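PDB 5YZW: Ifi204 from Mus musculus domesticus, which probably senses DNA in innate immunity as an interferon-inducible PYHIN protein, its second HIN domain being a DNA-recognition module. Local coordinates for residues 32-37 and 168-173; 46-51 and 55-60; 60-65 and 90-95; 72-77 and 117-122. All coordinates share one frame; numbering follows the deposited sequence. Where two conformers were deposited one is given.

From the N terminus, strand 30-38 supplies the first half of interaction 1, whose loop closes only at 168-173 and so encloses the other three. Interaction 2 closes a short loop between the end of strand 43-48 and residues 55-60. Interaction 3 follows in series, sharing Arg60, and ties the start of strand 62-71 to residues 90-95, ahead of helix 96-103. Interaction 4 opens at 72-77 before interaction 3 has closed and ends at 117-122, so these two cross. Interactions 2 and 3 belong to the first OB fold and its exit; interactions 1 and 4, with centres about 6 Å apart, join that fold to the second one.

Interaction 1 of 4, residues 32-37 and 168-173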
loop_
_atom_site.group_PDB
_atom_site.type_symbol
_atom_site.label_atom_id
_atom_site.label_comp_id
_atom_site.label_asym_id
_atom_site.label_seq_id
_atom_site.Cartn_x
_atom_site.Cartn_y
_atom_site.Cartn_z
ATOM N N MET A 32 2.826 -2.044 -11.738
ATOM C CA MET A 32 3.135 -1.083 -10.690
ATOM C C MET A 32 3.673 -1.859 -9.493
ATOM O O MET A 32 3.553 -3.087 -9.433
ATOM C CB MET A 32 1.892 -0.264 -10.325
ATOM C CG MET A 32 0.943 -1.005 -9.400
ATOM S SD MET A 32 -0.580 -0.106 -9.098
ATOM C CE MET A 32 -0.018 1.076 -7.862
ATOM N N PHE A 33 4.308 -1.143 -8.551
ATOM C CA PHE A 33 4.459 -1.660 -7.194
ATOM C C PHE A 33 4.251 -0.528 -6.197
ATOM O O PHE A 33 4.169 0.654 -6.560
ATOM C CB PHE A 33 5.798 -2.382 -6.952
ATOM C CG PHE A 33 7.025 -1.528 -7.198
ATOM C CD1 PHE A 33 7.539 -0.720 -6.190
ATOM C CD2 PHE A 33 7.676 -1.563 -8.412
ATOM C CE1 PHE A 33 8.707 0.070 -6.395
ATOM C CE2 PHE A 33 8.835 -0.778 -8.639
ATOM C CZ PHE A 33 9.339 0.035 -7.626
ATOM N N HIS A 34 4.123 -0.917 -4.927
ATOM C CA HIS A 34 3.922 -0.003 -3.809
ATOM C C HIS A 34 5.190 0.027 -2.967
ATOM O O HIS A 34 5.878 -0.992 -2.832
ATOM C CB HIS A 34 2.749 -0.440 -2.919
ATOM C CG HIS A 34 1.396 -0.169 -3.498
ATOM N ND1 HIS A 34 0.706 1.005 -3.275
ATOM C CD2 HIS A 34 0.584 -0.942 -4.255
ATOM C CE1 HIS A 34 -0.457 0.953 -3.900
ATOM N NE2 HIS A 34 -0.553 -0.214 -4.509
ATOM N N ALA A 35 5.500 1.195 -2.409
ATOM C CA ALA A 35 6.635 1.351 -1.514
ATOM C C ALA A 35 6.237 2.278 -0.381
ATOM O O ALA A 35 5.404 3.177 -0.555
ATOM C CB ALA A 35 7.873 1.928 -2.231
ATOM N N THR A 36 6.836 2.048 0.783
ATOM C CA THR A 36 6.824 3.000 1.884
ATOM C C THR A 36 8.227 3.589 2.019
ATOM O O THR A 36 9.213 2.840 1.985
ATOM C CB THR A 36 6.373 2.313 3.174
ATOM O OG1 THR A 36 5.006 1.904 3.021
ATOM C CG2 THR A 36 6.461 3.269 4.350
ATOM N N VAL A 37 8.330 4.922 2.075
ATOM C CA VAL A 37 9.625 5.606 2.158
ATOM C C VAL A 37 9.539 6.664 3.248
ATOM O O VAL A 37 8.458 6.985 3.743
ATOM C CB VAL A 37 10.074 6.256 0.831
ATOM C CG1 VAL A 37 10.169 5.234 -0.288
ATOM C CG2 VAL A 37 9.182 7.442 0.451
ATOM N N LEU A 168 -2.630 -6.233 3.383
ATOM C CA LEU A 168 -3.444 -5.453 2.460
ATOM C C LEU A 168 -2.755 -4.134 2.172
ATOM O O LEU A 168 -2.332 -3.434 3.102
ATOM C CB LEU A 168 -4.839 -5.173 3.028
ATOM C CG LEU A 168 -5.629 -6.319 3.658
ATOM C CD1 LEU A 168 -6.767 -5.751 4.498
ATOM C CD2 LEU A 168 -6.157 -7.198 2.566
ATOM N N VAL A 169 -2.671 -3.776 0.895
ATOM C CA VAL A 169 -2.091 -2.493 0.505
ATOM C C VAL A 169 -3.077 -1.761 -0.390
ATOM O O VAL A 169 -3.518 -2.305 -1.413
ATOM C CB VAL A 169 -0.742 -2.658 -0.207
ATOM C CG1 VAL A 169 -0.206 -1.290 -0.583
ATOM C CG2 VAL A 169 0.221 -3.444 0.674
ATOM N N CYS A 170 -3.440 -0.543 0.007
ATOM C CA CYS A 170 -4.285 0.342 -0.789
ATOM C C CYS A 170 -5.652 -0.289 -1.066
ATOM O O CYS A 170 -6.054 -0.455 -2.215
ATOM C CB CYS A 170 -3.592 0.719 -2.098
ATOM S SG CYS A 170 -4.424 2.053 -3.021
ATOM N N PHE A 171 -6.354 -0.634 0.016
ATOM C CA PHE A 171 -7.770 -0.990 -0.021
ATOM C C PHE A 171 -8.629 0.204 0.386
ATOM O O PHE A 171 -8.206 1.043 1.182
ATOM C CB PHE A 171 -8.052 -2.168 0.909
ATOM C CG PHE A 171 -7.750 -3.489 0.310
ATOM C CD1 PHE A 171 -6.479 -3.801 -0.123
ATOM C CD2 PHE A 171 -8.759 -4.454 0.187
ATOM C CE1 PHE A 171 -6.193 -5.035 -0.683
ATOM C CE2 PHE A 171 -8.481 -5.675 -0.382
ATOM C CZ PHE A 171 -7.199 -5.969 -0.822
ATOM N N GLU A 172 -9.856 0.277 -0.143
ATOM C CA GLU A 172 -10.713 1.426 0.151
ATOM C C GLU A 172 -11.645 1.127 1.311
ATOM O O GLU A 172 -12.344 0.110 1.313
ATOM C CB GLU A 172 -11.535 1.874 -1.060
ATOM C CG GLU A 172 -12.412 3.109 -0.765
ATOM C CD GLU A 172 -13.126 3.680 -1.996
ATOM O OE1 GLU A 172 -12.918 3.169 -3.114
ATOM O OE2 GLU A 172 -13.925 4.634 -1.839
ATOM N N LEU A 173 -11.673 2.038 2.277
ATOM C CA LEU A 173 -12.501 1.877 3.462
ATOM C C LEU A 173 -13.904 2.340 3.110
ATOM O O LEU A 173 -14.094 3.473 2.656
ATOM C CB LEU A 173 -11.936 2.689 4.630
ATOM C CG LEU A 173 -12.823 2.810 5.861
ATOM C CD1 LEU A 173 -12.825 1.446 6.505
ATOM C CD2 LEU A 173 -12.271 3.847 6.847
#
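The imidazole of His34 spends a broad face on a plain methyl group: Val169 CG1 sits over the ring, 3.6 Å from its centroid and only 16° off the normal, a CH-pi contact displaced toward the rim near His34 CG. Val169 puts CG1 there by holding it anti to the backbone N (chi1 180°), while the His34 ring, with CG anti to the carbonyl carbon, reaches out from strand 30-38 of the first OB fold. Beside the valine, Cys170 brings its CB obliquely to within 3.6 Å of His34 CE1. Cys170 occupies the corner where strand 165-169 gives way to strand 171-175; its left-handed backbone belongs to a G1 beta bulge in which Cys170 and Phe171 both face Val120. Its amide is held by Ser121 OG and its carbonyl by Ser188 OG, which steadies the corner that meets the ring. The polar end of His34 looks elsewhere, NE2 being hydrogen-bonded to the carbonyl O of His187. Shortening His34 to an alanine would probably strip Val169 of its flat partner and leave the His187 carbonyl without its mate. One buried imidazole thus serves two kinds of chemistry, dispersion and CH-pi contact through its face and a directional hydrogen bond through NE2, and both act across the junction of the two OB folds.

Interaction 2 of 4, residues 46-51 and 55-60; sequences VKVFDT and SKFIPR
Val48 CG2 rests on one face of the Phe57 ring, and this is the tight part of the contact. The methyl lies 4.1 Å from the ring centroid, 19° off the normal, with its closest approach of 3.9 Å to Phe57 CZ at the far end of the ring. Val48 and Phe57 come together from opposite directions; chi1 of 177° turns the valine's CG1 aside, anti to the backbone N, and gives CG2 to the ring. Two residues earlier in the strand, Val46 CG1 touches Phe57 CE2 more loosely and obliquely, at 4.4 Å. The ring is buried further by Phe33, which it meets edge-to-face, and by Val15, Val18 and Ile77. Outside this core the character changes quickly. Ser55, Ile58, Pro59 and Arg60 are exposed, and none of them touches strand 43-48 or the residues just after it. The chain bends at Lys56-Phe57-Ile58 in an inverse gamma turn, whose Ile58 N to Lys56 O bond of 3.0 Å is weak; the turn sends Phe57 inward while the neighbouring residues stay at the surface. Lys56 O also receives Asn61 ND2, which links the turn to the start of the next strand. A connecting loop that drops one aromatic into the apolar interior of a curled sheet fits the small beta barrel of an OB fold, here the first of the HIN domain.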
loop_
_atom_site.group_PDB
_atom_site.type_symbol
_atom_site.label_atom_id
_atom_site.label_comp_id
_atom_site.label_asym_id
_atom_site.label_seq_id
_atom_site.Cartn_x
_atom_site.Cartn_y
_atom_site.Cartn_z
ATOM N N VAL A 46 4.126 5.375 -1.685
ATOM C CA VAL A 46 4.548 5.634 -3.053
ATOM C C VAL A 46 3.924 4.600 -3.975
ATOM O O VAL A 46 3.980 3.396 -3.692
ATOM C CB VAL A 46 6.084 5.593 -3.188
ATOM C CG1 VAL A 46 6.504 5.904 -4.629
ATOM C CG2 VAL A 46 6.722 6.578 -2.219
ATOM N N LYS A 47 3.386 5.071 -5.094
ATOM C CA LYS A 47 2.946 4.240 -6.203
ATOM C C LYS A 47 3.924 4.420 -7.354
ATOM O O LYS A 47 4.071 5.530 -7.882
ATOM C CB LYS A 47 1.534 4.626 -6.633
ATOM C CG LYS A 47 0.441 4.033 -5.750
ATOM C CD LYS A 47 -0.897 4.756 -5.979
ATOM C CE LYS A 47 -2.064 4.054 -5.261
ATOM N NZ LYS A 47 -3.334 4.748 -5.583
ATOM N N VAL A 48 4.595 3.337 -7.732
ATOM C CA VAL A 48 5.622 3.345 -8.766
ATOM C C VAL A 48 5.033 2.678 -9.994
ATOM O O VAL A 48 4.786 1.462 -9.995
ATOM C CB VAL A 48 6.896 2.634 -8.297
ATOM C CG1 VAL A 48 7.924 2.595 -9.420
ATOM C CG2 VAL A 48 7.451 3.347 -7.048
ATOM N N PHE A 49 4.792 3.472 -11.043
ATOM C CA PHE A 49 4.188 2.959 -12.271
ATOM C C PHE A 49 5.194 2.638 -13.377
ATOM O O PHE A 49 4.788 2.113 -14.420
ATOM C CB PHE A 49 3.146 3.954 -12.795
ATOM C CG PHE A 49 1.978 4.140 -11.867
ATOM C CD1 PHE A 49 1.004 3.154 -11.750
ATOM C CD2 PHE A 49 1.866 5.286 -11.087
ATOM C CE1 PHE A 49 -0.076 3.314 -10.889
ATOM C CE2 PHE A 49 0.794 5.449 -10.232
ATOM C CZ PHE A 49 -0.183 4.457 -10.136
ATOM N N ASP A 50 6.485 2.941 -13.188
ATOM C CA ASP A 50 7.558 2.452 -14.060
ATOM C C ASP A 50 8.325 1.400 -13.264
ATOM O O ASP A 50 9.227 1.730 -12.484
ATOM C CB ASP A 50 8.480 3.586 -14.510
ATOM C CG ASP A 50 9.471 3.152 -15.583
ATOM O OD1 ASP A 50 9.651 1.933 -15.798
ATOM O OD2 ASP A 50 10.087 4.040 -16.208
ATOM N N THR A 51 7.978 0.129 -13.470
ATOM C CA THR A 51 8.555 -0.902 -12.621
ATOM C C THR A 51 9.998 -1.205 -12.968
ATOM O O THR A 51 10.620 -2.026 -12.277
ATOM C CB THR A 51 7.686 -2.174 -12.664
ATOM O OG1 THR A 51 7.559 -2.635 -14.015
ATOM C CG2 THR A 51 6.307 -1.843 -12.123
ATOM N N SER A 55 14.724 -2.133 -9.277
ATOM C CA SER A 55 16.115 -2.222 -8.833
ATOM C C SER A 55 16.530 -1.105 -7.881
ATOM O O SER A 55 17.575 -1.227 -7.240
ATOM C CB SER A 55 17.069 -2.215 -10.031
ATOM O OG SER A 55 16.947 -1.007 -10.758
ATOM N N LYS A 56 15.764 -0.029 -7.761
ATOM C CA LYS A 56 16.139 1.041 -6.844
ATOM C C LYS A 56 15.311 1.092 -5.567
ATOM O O LYS A 56 15.771 1.658 -4.562
ATOM C CB LYS A 56 16.062 2.395 -7.559
ATOM C CG LYS A 56 17.211 2.558 -8.562
ATOM C CD LYS A 56 17.049 3.793 -9.420
ATOM C CE LYS A 56 18.016 3.754 -10.601
ATOM N NZ LYS A 56 17.949 5.032 -11.366
ATOM N N PHE A 57 14.121 0.503 -5.560
ATOM C CA PHE A 57 13.327 0.477 -4.335
ATOM C C PHE A 57 13.640 -0.810 -3.569
ATOM O O PHE A 57 12.819 -1.726 -3.427
ATOM C CB PHE A 57 11.850 0.634 -4.660
ATOM C CG PHE A 57 11.459 2.045 -4.980
ATOM C CD1 PHE A 57 11.732 2.588 -6.235
ATOM C CD2 PHE A 57 10.851 2.847 -4.018
ATOM C CE1 PHE A 57 11.371 3.900 -6.526
ATOM C CE2 PHE A 57 10.490 4.155 -4.297
ATOM C CZ PHE A 57 10.747 4.687 -5.556
ATOM N N ILE A 58 14.877 -0.859 -3.098
ATOM C CA ILE A 58 15.372 -1.921 -2.227
ATOM C C ILE A 58 15.347 -1.394 -0.799
ATOM O O ILE A 58 15.876 -0.306 -0.556
ATOM C CB ILE A 58 16.796 -2.346 -2.618
ATOM C CG1 ILE A 58 16.836 -2.778 -4.082
ATOM C CG2 ILE A 58 17.303 -3.446 -1.697
ATOM C CD1 ILE A 58 15.885 -3.906 -4.383
ATOM N N PRO A 59 14.744 -2.106 0.152
ATOM C CA PRO A 59 14.754 -1.634 1.541
ATOM C C PRO A 59 16.156 -1.238 1.994
ATOM O O PRO A 59 17.123 -1.969 1.786
ATOM C CB PRO A 59 14.218 -2.841 2.309
ATOM C CG PRO A 59 13.208 -3.473 1.317
ATOM C CD PRO A 59 13.919 -3.326 -0.018
ATOM N N ARG A 60 16.260 -0.049 2.596
ATOM C CA ARG A 60 17.451 0.607 3.145
ATOM C C ARG A 60 18.231 1.404 2.097
ATOM O O ARG A 60 19.152 2.123 2.464
ATOM C CB ARG A 60 18.414 -0.359 3.859
ATOM C CG ARG A 60 17.706 -1.253 4.870
ATOM C CD ARG A 60 18.666 -2.119 5.666
ATOM N NE ARG A 60 19.270 -1.421 6.805
ATOM C CZ ARG A 60 18.640 -0.650 7.696
ATOM N NH1 ARG A 60 17.326 -0.453 7.660
ATOM N NH2 ARG A 60 19.346 -0.084 8.665
#

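Interaction 3 of 4, residues 60-65 and 90-95; sequences RNIIAI and PTMVIS
Ile62 and Met92 join the first OB fold of the HIN domain to the chain that leaves it: Ile62 lies at the start of strand 62-71, Met92 in the irregular run ahead of helix 96-103. At Ile62 CB the side chain forks. CG2, anti to the backbone N, comes within 4.0 Å of Met92 SD, while the longer branch starts at CG1, anti to the carbonyl carbon (chi1 -60°), and extends on to CD1. This tip does most of the touching, packing against Met92 CB at 3.6 Å and reaching Pro90 CA at 4.2 Å. The two branches therefore lie along one flank of the methionine, CD1 at its root and CG2 at its sulfur, and the extended methionine chain crosses the isoleucine at a slant. No hydrogen bond spans the contact, which is apolar and lies near the surface. Val88 and Met14 add to the cover over Ile62, and Met14 also meets Ile94, so the departing chain is laid along the barrel by several small apolar touches. Just beyond them the helix begins, with Ser95 at the N-cap and its OG accepting a hydrogen bond from Leu98 N.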
loop_
_atom_site.group_PDB
_atom_site.type_symbol
_atom_site.label_atom_id
_atom_site.label_comp_id
_atom_site.label_asym_id
_atom_site.label_seq_id
_atom_site.Cartn_x
_atom_site.Cartn_y
_atom_site.Cartn_z
ATOM N N ARG A 60 16.260 -0.049 2.596
ATOM C CA ARG A 60 17.451 0.607 3.145
ATOM C C ARG A 60 18.231 1.404 2.097
ATOM O O ARG A 60 19.152 2.123 2.464
ATOM C CB ARG A 60 18.414 -0.359 3.859
ATOM C CG ARG A 60 17.706 -1.253 4.870
ATOM C CD ARG A 60 18.666 -2.119 5.666
ATOM N NE ARG A 60 19.270 -1.421 6.805
ATOM C CZ ARG A 60 18.640 -0.650 7.696
ATOM N NH1 ARG A 60 17.326 -0.453 7.660
ATOM N NH2 ARG A 60 19.346 -0.084 8.665
ATOM N N ASN A 61 17.887 1.314 0.814
ATOM C CA ASN A 61 18.497 2.182 -0.188
ATOM C C ASN A 61 18.040 3.620 0.032
ATOM O O ASN A 61 16.897 3.875 0.412
ATOM C CB ASN A 61 18.111 1.707 -1.592
ATOM C CG ASN A 61 19.059 2.187 -2.679
ATOM O OD1 ASN A 61 20.153 2.722 -2.409
ATOM N ND2 ASN A 61 18.648 1.977 -3.931
ATOM N N ILE A 62 18.939 4.574 -0.184
ATOM C CA ILE A 62 18.591 5.987 -0.085
ATOM C C ILE A 62 18.525 6.549 -1.499
ATOM O O ILE A 62 19.397 6.265 -2.328
ATOM C CB ILE A 62 19.584 6.746 0.811
ATOM C CG1 ILE A 62 19.545 6.130 2.210
ATOM C CG2 ILE A 62 19.177 8.185 0.952
ATOM C CD1 ILE A 62 20.716 6.532 3.070
ATOM N N ILE A 63 17.445 7.280 -1.802
ATOM C CA ILE A 63 17.116 7.647 -3.178
ATOM C C ILE A 63 16.579 9.075 -3.195
ATOM O O ILE A 63 16.184 9.627 -2.165
ATOM C CB ILE A 63 16.085 6.661 -3.824
ATOM C CG1 ILE A 63 14.751 6.704 -3.087
ATOM C CG2 ILE A 63 16.621 5.224 -3.872
ATOM C CD1 ILE A 63 13.646 5.763 -3.676
ATOM N N ALA A 64 16.586 9.681 -4.385
ATOM C CA ALA A 64 16.104 11.050 -4.580
ATOM C C ALA A 64 14.973 10.996 -5.599
ATOM O O ALA A 64 15.155 10.462 -6.697
ATOM C CB ALA A 64 17.252 11.982 -5.043
ATOM N N ILE A 65 13.796 11.504 -5.235
ATOM C CA ILE A 65 12.608 11.394 -6.082
ATOM C C ILE A 65 12.253 12.779 -6.619
ATOM O O ILE A 65 12.001 13.700 -5.836
ATOM C CB ILE A 65 11.414 10.791 -5.323
ATOM C CG1 ILE A 65 11.748 9.402 -4.759
ATOM C CG2 ILE A 65 10.203 10.713 -6.248
ATOM C CD1 ILE A 65 10.601 8.791 -3.906
ATOM N N PRO A 90 24.406 9.024 2.406
ATOM C CA PRO A 90 24.761 7.776 3.104
ATOM C C PRO A 90 24.563 7.882 4.610
ATOM O O PRO A 90 24.449 6.883 5.323
ATOM C CB PRO A 90 26.239 7.584 2.744
ATOM C CG PRO A 90 26.736 8.958 2.396
ATOM C CD PRO A 90 25.568 9.641 1.741
ATOM N N THR A 91 24.533 9.119 5.093
ATOM C CA THR A 91 24.213 9.435 6.472
ATOM C C THR A 91 22.755 9.874 6.501
ATOM O O THR A 91 22.425 11.060 6.530
ATOM C CB THR A 91 25.124 10.522 6.979
ATOM O OG1 THR A 91 26.461 10.021 6.903
ATOM C CG2 THR A 91 24.797 10.846 8.422
ATOM N N MET A 92 21.868 8.898 6.442
ATOM C CA MET A 92 20.477 9.123 6.773
ATOM C C MET A 92 20.170 8.272 7.990
ATOM O O MET A 92 20.614 7.123 8.081
ATOM C CB MET A 92 19.548 8.765 5.610
ATOM C CG MET A 92 18.154 9.347 5.744
ATOM S SD MET A 92 17.347 9.646 4.153
ATOM C CE MET A 92 16.014 10.685 4.713
ATOM N N VAL A 93 19.443 8.843 8.939
ATOM C CA VAL A 93 18.958 8.102 10.092
ATOM C C VAL A 93 17.438 8.231 10.153
ATOM O O VAL A 93 16.893 9.337 10.050
ATOM C CB VAL A 93 19.616 8.591 11.392
ATOM C CG1 VAL A 93 19.546 10.118 11.482
ATOM C CG2 VAL A 93 18.961 7.921 12.598
ATOM N N ILE A 94 16.758 7.100 10.296
ATOM C CA ILE A 94 15.307 7.049 10.434
ATOM C C ILE A 94 15.028 6.592 11.859
ATOM O O ILE A 94 15.307 5.439 12.213
ATOM C CB ILE A 94 14.675 6.107 9.400
ATOM C CG1 ILE A 94 15.280 6.359 8.014
ATOM C CG2 ILE A 94 13.148 6.244 9.371
ATOM C CD1 ILE A 94 14.843 7.668 7.382
ATOM N N SER A 95 14.504 7.496 12.685
ATOM C CA SER A 95 14.228 7.162 14.078
ATOM C C SER A 95 13.351 5.919 14.165
ATOM O O SER A 95 12.503 5.675 13.302
ATOM C CB SER A 95 13.552 8.339 14.782
ATOM O OG SER A 95 12.284 8.616 14.214
#

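Interaction 4 of 4, residues 72-77 and 117-122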
loop_
_atom_site.group_PDB
_atom_site.type_symbol
_atom_site.label_atom_id
_atom_site.label_comp_id
_atom_site.label_asym_id
_atom_site.label_seq_id
_atom_site.Cartn_x
_atom_site.Cartn_y
_atom_site.Cartn_z
ATOM N N ASN A 72 -4.515 11.277 -4.061
ATOM C CA ASN A 72 -5.206 10.402 -3.116
ATOM C C ASN A 72 -4.320 10.003 -1.935
ATOM O O ASN A 72 -4.456 8.907 -1.389
ATOM C CB ASN A 72 -5.739 9.155 -3.821
ATOM C CG ASN A 72 -6.752 9.487 -4.898
ATOM O OD1 ASN A 72 -7.599 10.369 -4.725
ATOM N ND2 ASN A 72 -6.670 8.782 -6.019
ATOM N N GLY A 73 -3.405 10.879 -1.518
ATOM C CA GLY A 73 -2.560 10.545 -0.383
ATOM C C GLY A 73 -1.342 9.711 -0.722
ATOM O O GLY A 73 -0.619 9.293 0.190
ATOM N N PHE A 74 -1.094 9.450 -1.998
ATOM C CA PHE A 74 0.098 8.736 -2.431
ATOM C C PHE A 74 1.025 9.669 -3.204
ATOM O O PHE A 74 0.603 10.679 -3.766
ATOM C CB PHE A 74 -0.257 7.547 -3.332
ATOM C CG PHE A 74 -1.047 6.462 -2.626
ATOM C CD1 PHE A 74 -2.421 6.566 -2.490
ATOM C CD2 PHE A 74 -0.401 5.346 -2.104
ATOM C CE1 PHE A 74 -3.163 5.548 -1.847
ATOM C CE2 PHE A 74 -1.118 4.347 -1.463
ATOM C CZ PHE A 74 -2.497 4.458 -1.326
ATOM N N LEU A 75 2.295 9.295 -3.232
ATOM C CA LEU A 75 3.268 9.906 -4.134
ATOM C C LEU A 75 3.391 9.013 -5.358
ATOM O O LEU A 75 3.696 7.818 -5.237
ATOM C CB LEU A 75 4.640 10.078 -3.479
ATOM C CG LEU A 75 4.794 10.928 -2.229
ATOM C CD1 LEU A 75 6.284 11.229 -1.995
ATOM C CD2 LEU A 75 3.991 12.219 -2.321
ATOM N N GLU A 76 3.133 9.578 -6.535
ATOM C CA GLU A 76 3.113 8.797 -7.764
ATOM C C GLU A 76 4.362 9.091 -8.596
ATOM O O GLU A 76 4.725 10.255 -8.785
ATOM C CB GLU A 76 1.836 9.082 -8.563
ATOM C CG GLU A 76 0.558 8.568 -7.861
ATOM C CD GLU A 76 -0.683 8.606 -8.744
ATOM O OE1 GLU A 76 -1.692 7.946 -8.378
ATOM O OE2 GLU A 76 -0.664 9.304 -9.780
ATOM N N ILE A 77 5.009 8.029 -9.079
ATOM C CA ILE A 77 6.210 8.083 -9.911
ATOM C C ILE A 77 5.898 7.388 -11.230
ATOM O O ILE A 77 5.552 6.199 -11.242
ATOM C CB ILE A 77 7.402 7.393 -9.232
ATOM C CG1 ILE A 77 7.696 8.037 -7.873
ATOM C CG2 ILE A 77 8.609 7.432 -10.152
ATOM C CD1 ILE A 77 8.830 7.385 -7.117
ATOM N N GLY A 117 -13.957 6.033 2.149
ATOM C CA GLY A 117 -13.272 6.313 0.905
ATOM C C GLY A 117 -11.780 6.525 1.059
ATOM O O GLY A 117 -11.078 6.613 0.050
ATOM N N THR A 118 -11.267 6.604 2.274
ATOM C CA THR A 118 -9.823 6.669 2.415
ATOM C C THR A 118 -9.213 5.302 2.109
ATOM O O THR A 118 -9.866 4.259 2.210
ATOM C CB THR A 118 -9.454 7.133 3.818
ATOM O OG1 THR A 118 -10.176 6.346 4.769
ATOM C CG2 THR A 118 -9.849 8.592 4.011
ATOM N N PHE A 119 -7.953 5.313 1.705
ATOM C CA PHE A 119 -7.241 4.092 1.357
ATOM C C PHE A 119 -6.389 3.613 2.527
ATOM O O PHE A 119 -5.731 4.404 3.201
ATOM C CB PHE A 119 -6.405 4.330 0.104
ATOM C CG PHE A 119 -7.234 4.784 -1.063
ATOM C CD1 PHE A 119 -7.992 3.878 -1.790
ATOM C CD2 PHE A 119 -7.310 6.127 -1.394
ATOM C CE1 PHE A 119 -8.783 4.294 -2.855
ATOM C CE2 PHE A 119 -8.082 6.549 -2.463
ATOM C CZ PHE A 119 -8.833 5.625 -3.195
ATOM N N VAL A 120 -6.427 2.313 2.778
ATOM C CA VAL A 120 -5.930 1.717 4.014
ATOM C C VAL A 120 -4.947 0.607 3.659
ATOM O O VAL A 120 -5.127 -0.094 2.655
ATOM C CB VAL A 120 -7.101 1.173 4.872
ATOM C CG1 VAL A 120 -6.589 0.382 6.079
ATOM C CG2 VAL A 120 -7.998 2.315 5.325
ATOM N N SER A 121 -3.903 0.460 4.477
ATOM C CA SER A 121 -2.922 -0.608 4.366
ATOM C C SER A 121 -2.766 -1.223 5.743
ATOM O O SER A 121 -2.788 -0.505 6.744
ATOM C CB SER A 121 -1.563 -0.076 3.890
ATOM O OG SER A 121 -1.552 0.110 2.484
ATOM N N GLY A 122 -2.614 -2.538 5.811
ATOM C CA GLY A 122 -2.555 -3.200 7.103
ATOM C C GLY A 122 -2.447 -4.701 6.952
ATOM O O GLY A 122 -2.760 -5.265 5.898
#
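Gly117 N probably makes a short hydrogen bond to Leu173 O, just ahead of the strand that carries Phe119 over to Asn72 and Phe74. At the other end of the segment Gly122 O probably takes Leu168 N, so strand 119-132 is held on its own side, within the second OB fold. Across to 72-77 no hydrogen bond forms, and the contact rests on carbon. Phe119 works at two levels. Near its root, Phe119 CB meets the edge of the Phe74 ring, near its plane, 4.0 Å from Phe74 CE1; the two side chains cross at about a right angle. Farther out, Phe119 CE2 lies 3.8 Å from Asn72 CB, and the amide plane is turned 51° from that of the ring. With CG anti to the carbonyl carbon (chi1 -58°), the Phe119 ring leans to Asn72. Gly117 O lies 3.9 Å above one face of the Phe119 ring, toward its rim. Gly73, in a backbone conformation (phi 84°) that calls for glycine, turns the chain between the two residues that Phe119 meets. Phe74 is also engaged by Lys47 in a cation-pi pair and by Cys170. Cut back to an alanine, Phe119 would retain the CB beside Phe74, yet Asn72 would probably lose its packing partner from the second OB fold. With only dispersion across it, this partly buried contact probably relies on shape rather than direction, unlike His34 close by, which also makes a hydrogen bond.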